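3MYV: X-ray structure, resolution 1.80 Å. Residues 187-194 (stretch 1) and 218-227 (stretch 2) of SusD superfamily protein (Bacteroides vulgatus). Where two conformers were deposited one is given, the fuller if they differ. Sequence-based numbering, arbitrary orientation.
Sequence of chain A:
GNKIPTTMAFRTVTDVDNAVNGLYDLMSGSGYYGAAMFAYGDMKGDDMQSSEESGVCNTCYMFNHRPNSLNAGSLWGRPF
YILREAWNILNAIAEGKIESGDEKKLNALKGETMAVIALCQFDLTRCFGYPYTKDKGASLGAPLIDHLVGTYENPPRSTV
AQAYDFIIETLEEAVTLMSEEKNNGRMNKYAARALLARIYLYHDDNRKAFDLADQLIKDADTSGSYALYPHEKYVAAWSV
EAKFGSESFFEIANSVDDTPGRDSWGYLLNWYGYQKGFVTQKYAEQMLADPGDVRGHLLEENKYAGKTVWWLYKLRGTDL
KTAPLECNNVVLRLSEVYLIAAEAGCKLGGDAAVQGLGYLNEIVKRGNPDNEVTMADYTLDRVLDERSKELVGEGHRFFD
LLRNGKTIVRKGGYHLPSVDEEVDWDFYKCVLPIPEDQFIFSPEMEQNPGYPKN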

HETATM    1  N   MSE A 187     -13.701  -1.908   1.487  1.00 15.49           N
HETATM    2  CA  MSE A 187     -13.670  -1.129   0.265  1.00 15.90           C
HETATM    3  C   MSE A 187     -15.097  -0.934  -0.258  1.00 17.49           C
HETATM    4  O   MSE A 187     -15.903  -1.874  -0.258  1.00 16.94           O
HETATM    5  CB  MSE A 187     -12.823  -1.844  -0.812  1.00 12.20           C
HETATM    6  CG  MSE A 187     -11.338  -1.783  -0.514  1.00 13.12           C
HETATM    7 SE   MSE A 187     -10.218  -2.397  -1.918  0.75 14.39          SE
HETATM    8  CE  MSE A 187     -10.285  -4.277  -1.515  1.00 18.01           C
ATOM      9  N   ASN A 188     -15.373   0.274  -0.727  1.00 17.40           N
ATOM     10  CA  ASN A 188     -16.563   0.580  -1.513  1.00 17.16           C
ATOM     11  C   ASN A 188     -16.125   1.019  -2.916  1.00 19.16           C
ATOM     12  O   ASN A 188     -14.948   0.932  -3.251  1.00 16.54           O
ATOM     13  CB  ASN A 188     -17.417   1.663  -0.844  1.00 14.56           C
ATOM     14  CG  ASN A 188     -16.720   3.028  -0.790  1.00 16.41           C
ATOM     15  OD1 ASN A 188     -15.548   3.138  -1.097  1.00 14.65           O
ATOM     16  ND2 ASN A 188     -17.462   4.065  -0.410  1.00 16.46           N
ATOM     17  N   LYS A 189     -17.062   1.492  -3.725  1.00 18.59           N
ATOM     18  CA  LYS A 189     -16.755   1.854  -5.124  1.00 16.05           C
ATOM     19  C   LYS A 189     -15.665   2.917  -5.204  1.00 14.07           C
ATOM     20  O   LYS A 189     -14.781   2.846  -6.057  1.00 13.05           O
ATOM     21  CB  LYS A 189     -18.024   2.322  -5.838  1.00 15.56           C
ATOM     22  CG  LYS A 189     -17.876   2.500  -7.345  1.00 16.72           C
ATOM     23  CD  LYS A 189     -19.238   2.875  -7.950  1.00 20.63           C
ATOM     24  CE  LYS A 189     -19.097   3.231  -9.400  1.00 22.89           C
ATOM     25  NZ  LYS A 189     -20.384   3.216 -10.072  1.00 20.82           N
ATOM     26  N   TYR A 190     -15.695   3.892  -4.299  1.00 13.78           N
ATOM     27  CA  TYR A 190     -14.643   4.893  -4.287  1.00 12.41           C
ATOM     28  C   TYR A 190     -13.254   4.319  -4.055  1.00 12.40           C
ATOM     29  O   TYR A 190     -12.307   4.694  -4.756  1.00 13.37           O
ATOM     30  CB  TYR A 190     -14.934   5.982  -3.276  1.00 16.35           C
ATOM     31  CG  TYR A 190     -15.991   6.959  -3.681  1.00 16.57           C
ATOM     32  CD1 TYR A 190     -15.659   8.149  -4.335  1.00 20.21           C
ATOM     33  CD2 TYR A 190     -17.309   6.755  -3.318  1.00 20.67           C
ATOM     34  CE1 TYR A 190     -16.644   9.072  -4.676  1.00 22.17           C
ATOM     35  CE2 TYR A 190     -18.291   7.669  -3.630  1.00 22.27           C
ATOM     36  CZ  TYR A 190     -17.957   8.815  -4.309  1.00 27.64           C
ATOM     37  OH  TYR A 190     -18.953   9.703  -4.604  1.00 35.26           O
ATOM     38  N   ALA A 191     -13.126   3.431  -3.069  1.00 13.88           N
ATOM     39  CA  ALA A 191     -11.887   2.736  -2.769  1.00 12.90           C
ATOM     40  C   ALA A 191     -11.392   1.979  -3.971  1.00 12.21           C
ATOM     41  O   ALA A 191     -10.193   2.032  -4.341  1.00 12.90           O
ATOM     42  CB  ALA A 191     -12.101   1.744  -1.568  1.00 13.33           C
ATOM     43  N   ALA A 192     -12.295   1.213  -4.567  1.00 12.11           N
ATOM     44  CA  ALA A 192     -11.934   0.412  -5.740  1.00 12.15           C
ATOM     45  C   ALA A 192     -11.429   1.253  -6.915  1.00 14.56           C
ATOM     46  O   ALA A 192     -10.490   0.841  -7.607  1.00 13.13           O
ATOM     47  CB  ALA A 192     -13.141  -0.471  -6.203  1.00 10.33           C
ATOM     48  N   ARG A 193     -12.059   2.407  -7.156  1.00 13.63           N
ATOM     49  CA  ARG A 193     -11.581   3.329  -8.194  1.00 14.60           C
ATOM     50  C   ARG A 193     -10.229   3.946  -7.806  1.00 14.45           C
ATOM     51  O   ARG A 193      -9.364   4.103  -8.653  1.00 12.82           O
ATOM     52  CB  ARG A 193     -12.611   4.445  -8.472  1.00 14.33           C
ATOM     53  CG  ARG A 193     -13.963   3.915  -9.008  1.00 14.34           C
ATOM     54  CD  ARG A 193     -15.022   5.002  -8.964  1.00 14.78           C
ATOM     55  NE  ARG A 193     -14.764   6.050  -9.942  1.00 14.16           N
ATOM     56  CZ  ARG A 193     -15.261   7.276  -9.885  1.00 19.71           C
ATOM     57  NH1 ARG A 193     -15.994   7.681  -8.834  1.00 17.46           N
ATOM     58  NH2 ARG A 193     -15.008   8.115 -10.869  1.00 18.89           N
ATOM     59  N   ALA A 194     -10.034   4.265  -6.526  1.00 11.97           N
ATOM     60  CA  ALA A 194      -8.750   4.802  -6.088  1.00 12.50           C
ATOM     61  C   ALA A 194      -7.639   3.764  -6.349  1.00 14.93           C
ATOM     62  O   ALA A 194      -6.564   4.100  -6.860  1.00 11.96           O
ATOM     63  CB  ALA A 194      -8.806   5.228  -4.596  1.00 11.94           C
ATOM     64  N   LYS A 218     -13.172  14.776  -8.588  1.00 17.73           N
ATOM     65  CA  LYS A 218     -14.350  15.572  -8.892  1.00 17.17           C
ATOM     66  C   LYS A 218     -15.595  14.990  -8.224  1.00 18.23           C
ATOM     67  O   LYS A 218     -16.395  15.747  -7.637  1.00 19.03           O
ATOM     68  CB  LYS A 218     -14.549  15.701 -10.389  1.00 15.99           C
ATOM     69  CG  LYS A 218     -13.530  16.607 -11.061  1.00 20.07           C
ATOM     70  CD  LYS A 218     -13.597  16.484 -12.550  1.00 17.72           C
ATOM     71  CE  LYS A 218     -12.832  17.583 -13.245  1.00 22.17           C
ATOM     72  NZ  LYS A 218     -12.645  17.165 -14.686  1.00 19.89           N
ATOM     73  N   ASP A 219     -15.732  13.659  -8.280  1.00 17.99           N
ATOM     74  CA  ASP A 219     -16.874  12.979  -7.667  1.00 17.50           C
ATOM     75  C   ASP A 219     -16.865  13.115  -6.137  1.00 18.68           C
ATOM     76  O   ASP A 219     -17.919  13.320  -5.529  1.00 20.89           O
ATOM     77  CB  ASP A 219     -16.934  11.497  -8.055  1.00 17.56           C
ATOM     78  CG  ASP A 219     -17.163  11.277  -9.543  1.00 18.65           C
ATOM     79  OD1 ASP A 219     -17.566  12.237 -10.265  1.00 19.47           O
ATOM     80  OD2 ASP A 219     -16.900  10.140 -10.002  1.00 18.47           O
ATOM     81  N   ALA A 220     -15.702  12.978  -5.504  1.00 20.46           N
ATOM     82  CA  ALA A 220     -15.589  13.255  -4.049  1.00 21.09           C
ATOM     83  C   ALA A 220     -16.084  14.663  -3.684  1.00 23.31           C
ATOM     84  O   ALA A 220     -16.785  14.862  -2.674  1.00 21.26           O
ATOM     85  CB  ALA A 220     -14.152  13.073  -3.577  1.00 19.78           C
ATOM     86  N   ASP A 221     -15.694  15.632  -4.502  1.00 20.64           N
ATOM     87  CA  ASP A 221     -16.073  17.024  -4.283  0.50 22.96           C
ATOM     88  C   ASP A 221     -17.562  17.273  -4.505  1.00 23.53           C
ATOM     89  O   ASP A 221     -18.206  17.940  -3.697  1.00 25.41           O
ATOM     90  CB  ASP A 221     -15.247  17.929  -5.187  0.50 21.82           C
ATOM     91  CG  ASP A 221     -13.816  17.997  -4.749  0.50 21.84           C
ATOM     92  OD1 ASP A 221     -13.571  17.685  -3.561  0.50 18.31           O
ATOM     93  OD2 ASP A 221     -12.944  18.343  -5.569  0.50 18.62           O
ATOM     94  N   THR A 222     -18.120  16.726  -5.588  1.00 23.99           N
ATOM     95  CA  THR A 222     -19.538  16.935  -5.914  0.50 24.59           C
ATOM     96  C   THR A 222     -20.456  16.282  -4.877  1.00 25.49           C
ATOM     97  O   THR A 222     -21.467  16.845  -4.475  1.00 24.64           O
ATOM     98  CB  THR A 222     -19.889  16.363  -7.308  0.50 24.23           C
ATOM     99  OG1 THR A 222     -19.103  17.021  -8.310  0.50 25.42           O
ATOM    100  CG2 THR A 222     -21.367  16.565  -7.617  0.50 27.17           C
ATOM    101  N   SER A 223     -20.099  15.080  -4.446  1.00 22.77           N
ATOM    102  CA  SER A 223     -20.900  14.360  -3.456  1.00 22.33           C
ATOM    103  C   SER A 223     -20.681  14.857  -2.030  1.00 22.47           C
ATOM    104  O   SER A 223     -21.547  14.687  -1.163  1.00 22.97           O
ATOM    105  CB  SER A 223     -20.578  12.866  -3.535  1.00 22.89           C
ATOM    106  OG  SER A 223     -19.224  12.635  -3.162  1.00 22.08           O
ATOM    107  N   GLY A 224     -19.510  15.431  -1.774  1.00 20.84           N
ATOM    108  CA  GLY A 224     -19.075  15.773  -0.421  1.00 20.73           C
ATOM    109  C   GLY A 224     -18.686  14.573   0.425  1.00 19.45           C
ATOM    110  O   GLY A 224     -18.468  14.703   1.630  1.00 20.89           O
ATOM    111  N   SER A 225     -18.546  13.414  -0.207  1.00 19.79           N
ATOM    112  CA  SER A 225     -18.375  12.170   0.536  0.50 19.92           C
ATOM    113  C   SER A 225     -16.965  11.951   1.055  1.00 19.18           C
ATOM    114  O   SER A 225     -16.782  11.218   2.031  1.00 17.51           O
ATOM    115  CB  SER A 225     -18.849  10.996  -0.304  0.50 20.59           C
ATOM    116  OG  SER A 225     -20.251  11.091  -0.449  0.50 15.49           O
ATOM    117  N   TYR A 226     -15.987  12.596   0.410  1.00 17.09           N
ATOM    118  CA  TYR A 226     -14.603  12.599   0.864  1.00 16.77           C
ATOM    119  C   TYR A 226     -14.027  13.992   0.656  1.00 17.47           C
ATOM    120  O   TYR A 226     -14.475  14.729  -0.235  1.00 15.50           O
ATOM    121  CB  TYR A 226     -13.776  11.556   0.135  1.00 16.55           C
ATOM    122  CG  TYR A 226     -14.314  10.175   0.287  1.00 16.70           C
ATOM    123  CD1 TYR A 226     -13.947   9.368   1.373  1.00 15.48           C
ATOM    124  CD2 TYR A 226     -15.220   9.655  -0.652  1.00 18.71           C
ATOM    125  CE1 TYR A 226     -14.450   8.075   1.497  1.00 17.62           C
ATOM    126  CE2 TYR A 226     -15.733   8.377  -0.521  1.00 20.28           C
ATOM    127  CZ  TYR A 226     -15.351   7.592   0.557  1.00 19.51           C
ATOM    128  OH  TYR A 226     -15.836   6.316   0.681  1.00 16.30           O
ATOM    129  N   ALA A 227     -13.082  14.372   1.513  1.00 16.23           N
ATOM    130  CA  ALA A 227     -12.449  15.682   1.454  1.00 17.01           C
ATOM    131  C   ALA A 227     -11.081  15.633   2.121  1.00 18.29           C
ATOM    132  O   ALA A 227     -10.858  14.854   3.077  1.00 16.17           O
ATOM    133  CB  ALA A 227     -13.340  16.729   2.160  1.00 18.20           C
TER
HETATM  134  O   HOH W   1     -21.156   9.263  -2.351  1.00 28.52           O

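A side chain's rotamer can often be understood by asking what its atoms reach, and this contact between two stretches whose helices run nearly antiparallel (156°) illustrates the point. The helix axes come no closer than 12.1 Å, and the long side chains of Tyr190, Arg193 and Tyr226 do much of the bridging.

Asn188 divides its amide between a cap and a cross-stretch bond. At the N-cap position, with chi1 at 66° (p), it turns OD1 back to accept from Ala191 N (3.1 Å), capping a free amide of the first helical turn. The same conformation leaves Asn188 ND2 to donate to Tyr226 OH at 3.0 Å, near the plane of the tyrosine ring; ND2 also bonds elsewhere in the structure.

Tyr190 has the most surface covered by the other stretch, 93 Å². Its m rotamer (chi1 -75°) carries the ring across toward Ala220, whose N lies near the ring plane, 4.1 Å from Tyr190 CE1. Tyr226, also m, brings CE2 over one face of that ring, 3.5 Å from Tyr190 CG; the planes meet obliquely at 59°, with centroids 5.0 Å apart. At the far end of the ring, Tyr190 OH lies 3.3 Å from Ser223 OG, and a water joins Tyr190 OH (3.2 Å) to Ser225 OG (2.8 Å).

Ser223 adopts p (65°), which lets its OG donate to Asp219 O (2.8 Å) within its own helix and accept from Ser225 N (3.1 Å) beyond the helix end. Between them, Gly224 leaves helical geometry with a positive phi of 73°, a value that favours glycine.

Arg193 mixes m, t and p along its chain, the p at chi3 bending it. Its guanidinium presents its edge to Asp219: Arg193 NH1 and NH2 each donate to Asp219 OD2 at 2.9 Å, a salt bridge in which one carboxylate oxygen receives both nitrogens.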